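Local coordinates for mandelate racemase/muconate lactonizing enzyme family protein (Roseovarius sp. TM1035, PDB 3T9P) that probably catalyses an isomerase reaction of the mandelate racemase/muconate lactonizing enzyme type, its exact substrate not being established, at residues Ala308-His320 with Tyr342-Tyr354. Residues are numbered along the deposited sequence; the frame is centred on the assembly and turned at random.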
ATOM      1  N   ALA A 308     -13.528  11.175   8.156  1.00 14.00           N
ATOM      2  CA  ALA A 308     -12.683  11.922   9.066  1.00 15.30           C
ATOM      3  C   ALA A 308     -13.094  11.362  10.415  1.00 16.85           C
ATOM      4  O   ALA A 308     -14.147  11.730  10.903  1.00 17.20           O
ATOM      5  CB  ALA A 308     -12.990  13.519   9.037  1.00 15.75           C
ATOM      6  N   ALA A 309     -12.224  10.625  11.075  1.00 16.10           N
ATOM      7  CA  ALA A 309     -12.733   9.854  12.225  1.00 16.95           C
ATOM      8  C   ALA A 309     -12.158  10.287  13.560  1.00 16.05           C
ATOM      9  O   ALA A 309     -12.457   9.665  14.564  1.00 16.58           O
ATOM     10  CB  ALA A 309     -12.544   8.349  11.978  1.00 18.60           C
ATOM     11  N   ASN A 310     -11.409  11.404  13.590  1.00 15.83           N
ATOM     12  CA  ASN A 310     -10.915  11.941  14.829  1.00 14.77           C
ATOM     13  C   ASN A 310     -10.691  13.430  14.728  1.00 15.94           C
ATOM     14  O   ASN A 310     -10.694  13.980  13.614  1.00 14.83           O
ATOM     15  CB  ASN A 310      -9.640  11.175  15.324  1.00 12.90           C
ATOM     16  CG  ASN A 310      -8.503  11.259  14.364  1.00 10.47           C
ATOM     17  OD1 ASN A 310      -7.957  12.305  14.128  1.00 12.72           O
ATOM     18  ND2 ASN A 310      -8.132  10.107  13.757  1.00 13.48           N
ATOM     19  N   LEU A 311     -10.422  14.071  15.872  1.00 13.10           N
ATOM     20  CA  LEU A 311     -10.184  15.481  15.873  1.00 15.94           C
ATOM     21  C   LEU A 311      -8.710  15.860  15.837  1.00 17.28           C
ATOM     22  O   LEU A 311      -8.313  16.911  16.409  1.00 16.44           O
ATOM     23  CB  LEU A 311     -11.010  16.220  16.951  1.00 17.62           C
ATOM     24  CG  LEU A 311     -12.541  15.904  16.879  1.00 17.36           C
ATOM     25  CD1 LEU A 311     -13.350  16.661  18.014  1.00 12.57           C
ATOM     26  CD2 LEU A 311     -13.081  16.308  15.502  1.00 19.31           C
ATOM     27  N   SER A 312      -7.909  15.056  15.083  1.00 13.87           N
ATOM     28  CA  SER A 312      -6.641  15.593  14.658  1.00 13.05           C
ATOM     29  C   SER A 312      -6.895  16.621  13.531  1.00 14.61           C
ATOM     30  O   SER A 312      -8.020  17.038  13.372  1.00 14.69           O
ATOM     31  CB  SER A 312      -5.753  14.467  14.231  1.00 10.80           C
ATOM     32  OG  SER A 312      -6.145  13.968  12.967  1.00 15.87           O
ATOM     33  N   LEU A 313      -5.896  16.999  12.750  1.00 12.28           N
ATOM     34  CA  LEU A 313      -6.103  17.978  11.690  1.00 15.60           C
ATOM     35  C   LEU A 313      -7.070  17.434  10.551  1.00 14.38           C
ATOM     36  O   LEU A 313      -7.593  18.192   9.718  1.00 13.84           O
ATOM     37  CB  LEU A 313      -4.738  18.281  11.096  1.00 14.59           C
ATOM     38  CG  LEU A 313      -4.808  19.457  10.111  1.00 17.09           C
ATOM     39  CD1 LEU A 313      -5.136  20.699  10.814  1.00 17.06           C
ATOM     40  CD2 LEU A 313      -3.506  19.557   9.255  1.00 15.56           C
ATOM     41  N   VAL A 314      -7.161  16.119  10.455  1.00 14.38           N
ATOM     42  CA  VAL A 314      -7.983  15.512   9.376  1.00 13.41           C
ATOM     43  C   VAL A 314      -9.394  16.170   9.305  1.00 13.57           C
ATOM     44  O   VAL A 314      -9.940  16.366   8.239  1.00 12.73           O
ATOM     45  CB  VAL A 314      -8.010  13.955   9.482  1.00 12.50           C
ATOM     46  CG1 VAL A 314      -8.761  13.466  10.783  1.00 13.31           C
ATOM     47  CG2 VAL A 314      -8.681  13.296   8.169  1.00 11.10           C
ATOM     48  N   THR A 315      -9.999  16.458  10.443  1.00 11.47           N
ATOM     49  CA  THR A 315     -11.318  17.031  10.397  1.00 11.97           C
ATOM     50  C   THR A 315     -11.298  18.456   9.771  1.00 13.48           C
ATOM     51  O   THR A 315     -12.129  18.739   8.869  1.00 13.98           O
ATOM     52  CB  THR A 315     -12.055  16.920  11.794  1.00 12.33           C
ATOM     53  OG1 THR A 315     -12.254  15.523  12.072  1.00 14.09           O
ATOM     54  CG2 THR A 315     -13.557  17.660  11.779  1.00 10.49           C
ATOM     55  N   MET A 316     -10.389  19.287  10.171  1.00  7.62           N
ATOM     56  CA  MET A 316     -10.265  20.660   9.577  1.00 13.43           C
ATOM     57  C   MET A 316      -9.902  20.586   8.078  1.00 13.28           C
ATOM     58  O   MET A 316     -10.491  21.290   7.261  1.00 15.27           O
ATOM     59  CB  MET A 316      -9.191  21.502  10.346  1.00 12.97           C
ATOM     60  CG  MET A 316      -9.067  23.017   9.817  1.00 11.93           C
ATOM     61  SD  MET A 316     -10.730  23.796   9.834  1.00 15.27           S
ATOM     62  CE  MET A 316     -10.918  24.026  11.595  1.00 17.83           C
ATOM     63  N   CYS A 317      -9.049  19.632   7.684  1.00 14.19           N
ATOM     64  CA  CYS A 317      -8.751  19.534   6.191  1.00 15.39           C
ATOM     65  C   CYS A 317     -10.026  19.173   5.426  1.00 15.70           C
ATOM     66  O   CYS A 317     -10.289  19.719   4.282  1.00 16.90           O
ATOM     67  CB  CYS A 317      -7.711  18.461   5.937  1.00 13.68           C
ATOM     68  SG  CYS A 317      -6.037  18.830   6.585  1.00 17.84           S
ATOM     69  N   THR A 318     -10.785  18.199   6.001  1.00 15.33           N
ATOM     70  CA  THR A 318     -12.062  17.829   5.427  1.00 15.90           C
ATOM     71  C   THR A 318     -13.050  19.027   5.331  1.00 16.74           C
ATOM     72  O   THR A 318     -13.795  19.173   4.322  1.00 16.19           O
ATOM     73  CB  THR A 318     -12.670  16.644   6.185  1.00 17.54           C
ATOM     74  OG1 THR A 318     -11.698  15.581   6.174  1.00 17.35           O
ATOM     75  CG2 THR A 318     -13.849  16.153   5.477  1.00 18.65           C
ATOM     76  N   MET A 319     -13.108  19.847   6.367  1.00 14.48           N
ATOM     77  CA  MET A 319     -13.983  20.987   6.348  1.00 14.06           C
ATOM     78  C   MET A 319     -13.620  21.955   5.177  1.00 14.75           C
ATOM     79  O   MET A 319     -14.524  22.442   4.483  1.00 15.24           O
ATOM     80  CB  MET A 319     -13.782  21.758   7.678  1.00 13.53           C
ATOM     81  CG  MET A 319     -14.563  21.046   8.832  1.00 13.17           C
ATOM     82  SD  MET A 319     -14.018  21.502  10.520  1.00 17.38           S
ATOM     83  CE  MET A 319     -14.352  23.339  10.441  1.00 19.08           C
ATOM     84  N   HIS A 320     -12.320  22.276   5.018  1.00 15.37           N
ATOM     85  CA  HIS A 320     -11.876  23.136   3.927  1.00 15.32           C
ATOM     86  C   HIS A 320     -12.175  22.476   2.620  1.00 16.51           C
ATOM     87  O   HIS A 320     -12.669  23.161   1.667  1.00 16.70           O
ATOM     88  CB  HIS A 320     -10.375  23.473   3.968  1.00 14.18           C
ATOM     89  CG  HIS A 320      -9.995  24.418   5.073  1.00 16.06           C
ATOM     90  ND1 HIS A 320      -9.678  25.751   4.837  1.00 18.00           N
ATOM     91  CD2 HIS A 320      -9.965  24.259   6.432  1.00 17.27           C
ATOM     92  CE1 HIS A 320      -9.358  26.331   6.000  1.00 20.62           C
ATOM     93  NE2 HIS A 320      -9.529  25.452   6.981  1.00 19.67           N
ATOM     94  N   TYR A 342     -10.283   8.897  22.758  1.00 22.62           N
ATOM     95  CA  TYR A 342      -9.085   9.434  22.084  1.00 21.65           C
ATOM     96  C   TYR A 342      -8.361  10.397  23.036  1.00 21.46           C
ATOM     97  O   TYR A 342      -8.285  11.608  22.781  1.00 18.30           O
ATOM     98  CB  TYR A 342      -9.480  10.223  20.818  1.00 22.35           C
ATOM     99  CG  TYR A 342     -10.163   9.460  19.690  1.00 20.31           C
ATOM    100  CD1 TYR A 342      -9.669   8.255  19.269  1.00 23.14           C
ATOM    101  CD2 TYR A 342     -11.306   9.996  19.026  1.00 25.24           C
ATOM    102  CE1 TYR A 342     -10.261   7.521  18.150  1.00 25.42           C
ATOM    103  CE2 TYR A 342     -11.904   9.301  17.947  1.00 23.15           C
ATOM    104  CZ  TYR A 342     -11.374   8.076  17.515  1.00 25.29           C
ATOM    105  OH  TYR A 342     -11.936   7.417  16.454  1.00 25.85           O
ATOM    106  N   PRO A 343      -7.724   9.851  24.102  1.00 20.95           N
ATOM    107  CA  PRO A 343      -7.056  10.804  25.020  1.00 20.70           C
ATOM    108  C   PRO A 343      -5.942  11.537  24.301  1.00 21.45           C
ATOM    109  O   PRO A 343      -5.595  12.645  24.662  1.00 18.60           O
ATOM    110  CB  PRO A 343      -6.463   9.887  26.134  1.00 23.39           C
ATOM    111  CG  PRO A 343      -6.462   8.455  25.566  1.00 23.83           C
ATOM    112  CD  PRO A 343      -7.542   8.429  24.466  1.00 22.27           C
ATOM    113  N   TRP A 344      -5.331  10.898  23.303  1.00 20.30           N
ATOM    114  CA  TRP A 344      -4.235  11.545  22.556  1.00 20.79           C
ATOM    115  C   TRP A 344      -4.627  12.753  21.665  1.00 17.43           C
ATOM    116  O   TRP A 344      -3.734  13.536  21.269  1.00 19.74           O
ATOM    117  CB  TRP A 344      -3.477  10.528  21.723  1.00 20.52           C
ATOM    118  CG  TRP A 344      -4.479   9.784  20.772  1.00 22.05           C
ATOM    119  CD1 TRP A 344      -5.136   8.614  21.011  1.00 22.83           C
ATOM    120  CD2 TRP A 344      -4.981  10.264  19.509  1.00 21.56           C
ATOM    121  NE1 TRP A 344      -5.986   8.304  19.930  1.00 21.89           N
ATOM    122  CE2 TRP A 344      -5.855   9.268  18.985  1.00 23.40           C
ATOM    123  CE3 TRP A 344      -4.718  11.387  18.727  1.00 21.15           C
ATOM    124  CZ2 TRP A 344      -6.498   9.392  17.708  1.00 23.88           C
ATOM    125  CZ3 TRP A 344      -5.356  11.472  17.445  1.00 19.62           C
ATOM    126  CH2 TRP A 344      -6.219  10.476  16.988  1.00 17.10           C
ATOM    127  N   GLN A 345      -5.901  12.957  21.369  1.00 17.99           N
ATOM    128  CA  GLN A 345      -6.243  14.149  20.566  1.00 18.05           C
ATOM    129  C   GLN A 345      -6.552  15.422  21.453  1.00 19.32           C
ATOM    130  O   GLN A 345      -6.726  16.547  20.921  1.00 18.89           O
ATOM    131  CB  GLN A 345      -7.368  13.853  19.597  1.00 17.53           C
ATOM    132  CG  GLN A 345      -8.775  13.886  20.379  1.00 17.09           C
ATOM    133  CD  GLN A 345      -9.979  13.542  19.505  1.00 20.15           C
ATOM    134  OE1 GLN A 345      -9.790  13.083  18.358  1.00 18.20           O
ATOM    135  NE2 GLN A 345     -11.227  13.675  20.056  1.00 19.04           N
ATOM    136  N   GLU A 346      -6.549  15.258  22.783  1.00 21.25           N
ATOM    137  CA  GLU A 346      -6.740  16.415  23.704  1.00 25.14           C
ATOM    138  C   GLU A 346      -5.478  17.288  23.821  1.00 25.33           C
ATOM    139  O   GLU A 346      -4.376  16.764  23.997  1.00 27.75           O
ATOM    140  CB  GLU A 346      -7.130  15.926  25.104  1.00 26.39           C
ATOM    141  CG  GLU A 346      -8.530  15.410  25.152  1.00 32.82           C
ATOM    142  CD  GLU A 346      -9.608  16.547  25.065  1.00 42.81           C
ATOM    143  OE1 GLU A 346      -9.287  17.748  25.043  1.00 44.87           O
ATOM    144  OE2 GLU A 346     -10.808  16.252  24.938  1.00 51.37           O
ATOM    145  N   GLY A 347      -5.632  18.599  23.668  1.00 25.29           N
ATOM    146  CA  GLY A 347      -4.492  19.499  23.698  1.00 24.14           C
ATOM    147  C   GLY A 347      -3.663  19.576  22.419  1.00 23.38           C
ATOM    148  O   GLY A 347      -2.578  20.173  22.442  1.00 25.08           O
ATOM    149  N   LEU A 348      -4.147  19.041  21.279  1.00 21.26           N
ATOM    150  CA  LEU A 348      -3.371  19.220  20.057  1.00 18.88           C
ATOM    151  C   LEU A 348      -3.374  20.648  19.624  1.00 19.35           C
ATOM    152  O   LEU A 348      -2.285  21.156  19.231  1.00 20.26           O
ATOM    153  CB  LEU A 348      -3.892  18.339  18.888  1.00 19.37           C
ATOM    154  CG  LEU A 348      -3.879  16.873  19.147  1.00 14.24           C
ATOM    155  CD1 LEU A 348      -4.557  16.147  17.932  1.00 19.19           C
ATOM    156  CD2 LEU A 348      -2.486  16.344  19.467  1.00 14.99           C
ATOM    157  N   PHE A 349      -4.558  21.310  19.691  1.00 17.03           N
ATOM    158  CA  PHE A 349      -4.688  22.638  19.119  1.00 17.64           C
ATOM    159  C   PHE A 349      -5.079  23.649  20.238  1.00 19.28           C
ATOM    160  O   PHE A 349      -5.719  23.256  21.207  1.00 19.69           O
ATOM    161  CB  PHE A 349      -5.810  22.600  18.052  1.00 15.61           C
ATOM    162  CG  PHE A 349      -5.533  21.553  17.006  1.00 13.36           C
ATOM    163  CD1 PHE A 349      -4.417  21.670  16.194  1.00 17.36           C
ATOM    164  CD2 PHE A 349      -6.386  20.429  16.861  1.00 14.86           C
ATOM    165  CE1 PHE A 349      -4.102  20.672  15.172  1.00 20.01           C
ATOM    166  CE2 PHE A 349      -6.111  19.451  15.825  1.00 16.01           C
ATOM    167  CZ  PHE A 349      -4.935  19.581  15.014  1.00 20.84           C
ATOM    168  N   LEU A 350      -4.727  24.909  20.060  1.00 18.92           N
ATOM    169  CA  LEU A 350      -5.190  25.983  20.952  1.00 19.92           C
ATOM    170  C   LEU A 350      -6.556  26.482  20.483  1.00 23.32           C
ATOM    171  O   LEU A 350      -6.922  26.293  19.285  1.00 23.34           O
ATOM    172  CB  LEU A 350      -4.183  27.145  20.913  1.00 18.52           C
ATOM    173  CG  LEU A 350      -2.774  26.785  21.448  1.00 18.61           C
ATOM    174  CD1 LEU A 350      -1.708  27.845  21.267  1.00 20.57           C
ATOM    175  CD2 LEU A 350      -2.833  26.257  22.879  1.00 21.18           C
ATOM    176  N   GLY A 351      -7.337  27.080  21.393  1.00 22.59           N
ATOM    177  CA  GLY A 351      -8.666  27.619  20.994  1.00 23.28           C
ATOM    178  C   GLY A 351      -9.745  26.531  20.753  1.00 23.68           C
ATOM    179  O   GLY A 351      -9.768  25.472  21.316  1.00 24.66           O
ATOM    180  N   ASP A 352     -10.674  26.760  19.888  1.00 23.25           N
ATOM    181  CA  ASP A 352     -11.717  25.776  19.829  1.00 23.86           C
ATOM    182  C   ASP A 352     -12.049  25.643  18.330  1.00 22.20           C
ATOM    183  O   ASP A 352     -13.127  26.008  17.884  1.00 24.23           O
ATOM    184  CB  ASP A 352     -12.903  26.351  20.605  1.00 26.15           C
ATOM    185  CG  ASP A 352     -13.976  25.332  20.853  1.00 29.09           C
ATOM    186  OD1 ASP A 352     -13.711  24.121  20.710  1.00 36.41           O
ATOM    187  OD2 ASP A 352     -15.099  25.741  21.180  1.00 30.98           O
ATOM    188  N   PRO A 353     -11.099  25.130  17.532  1.00 20.74           N
ATOM    189  CA  PRO A 353     -11.347  25.063  16.048  1.00 19.95           C
ATOM    190  C   PRO A 353     -12.535  24.144  15.664  1.00 17.69           C
ATOM    191  O   PRO A 353     -13.181  24.358  14.607  1.00 18.93           O
ATOM    192  CB  PRO A 353      -9.985  24.557  15.482  1.00 20.65           C
ATOM    193  CG  PRO A 353      -9.372  23.770  16.670  1.00 20.37           C
ATOM    194  CD  PRO A 353      -9.790  24.585  17.934  1.00 19.41           C
ATOM    195  N   TYR A 354     -12.855  23.189  16.528  1.00 17.79           N
ATOM    196  CA  TYR A 354     -13.971  22.243  16.269  1.00 18.64           C
ATOM    197  C   TYR A 354     -15.258  22.529  17.051  1.00 19.68           C
ATOM    198  O   TYR A 354     -16.118  21.604  17.214  1.00 19.56           O
ATOM    199  CB  TYR A 354     -13.506  20.807  16.453  1.00 17.77           C
ATOM    200  CG  TYR A 354     -12.351  20.434  15.502  1.00 20.03           C
ATOM    201  CD1 TYR A 354     -12.482  20.589  14.127  1.00 13.23           C
ATOM    202  CD2 TYR A 354     -11.142  19.917  15.996  1.00 16.92           C
ATOM    203  CE1 TYR A 354     -11.477  20.222  13.271  1.00 19.75           C
ATOM    204  CE2 TYR A 354     -10.064  19.558  15.114  1.00 20.06           C
ATOM    205  CZ  TYR A 354     -10.247  19.691  13.757  1.00 18.17           C
ATOM    206  OH  TYR A 354      -9.260  19.363  12.832  1.00 16.73           O
TER
HETATM  207  O   HOH W   1      -8.222  17.709  19.081  1.00 20.58           O
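Y354 turns one ring face to L311 and sends its hydroxyl to the first turn of helix 313-322. L311 CD2 sits over that face, 4.2 Å from the Y354 centroid and 16° off the normal, a CH-pi contact. With CG of Y354 beside its own backbone N, anti to the carbonyl carbon, the ring is directed so that OH comes between S312 O and M316 N. That oxygen accepts from M316 N at 2.9 Å, with M316 N near the ring plane, and gives a weak bond to S312 O, so one hydroxyl joins the N-cap residue to the first turn. M319 SD stands at the ring edge, 5.1 Å from the Y354 centroid, a Met-aromatic contact. Replacing Y354 by an alanine would probably leave M316 N without this acceptor and open a gap under L311. In this enolase-superfamily chain, the contact ties helix 313-322, which precedes strand 332-335 of the barrel, to the long loop preceding strand 360-363. Where the 3-10 segment 343-345 ends, Q345, extended beyond CG, brings OE1 within 2.7 Å of L311 N; the N-H...O angle is 158°, though the donor lies well above the carbonyl plane. A water donates to both L311 O and Q345 O, adding a second link between this pair. The N310 amide meets the W344 ring edge, its CG 3.6 Å from W344 CH2, with the planes 75° apart; N310 OD1 accepts from S312 N, an Asx turn, and also from S312 OG.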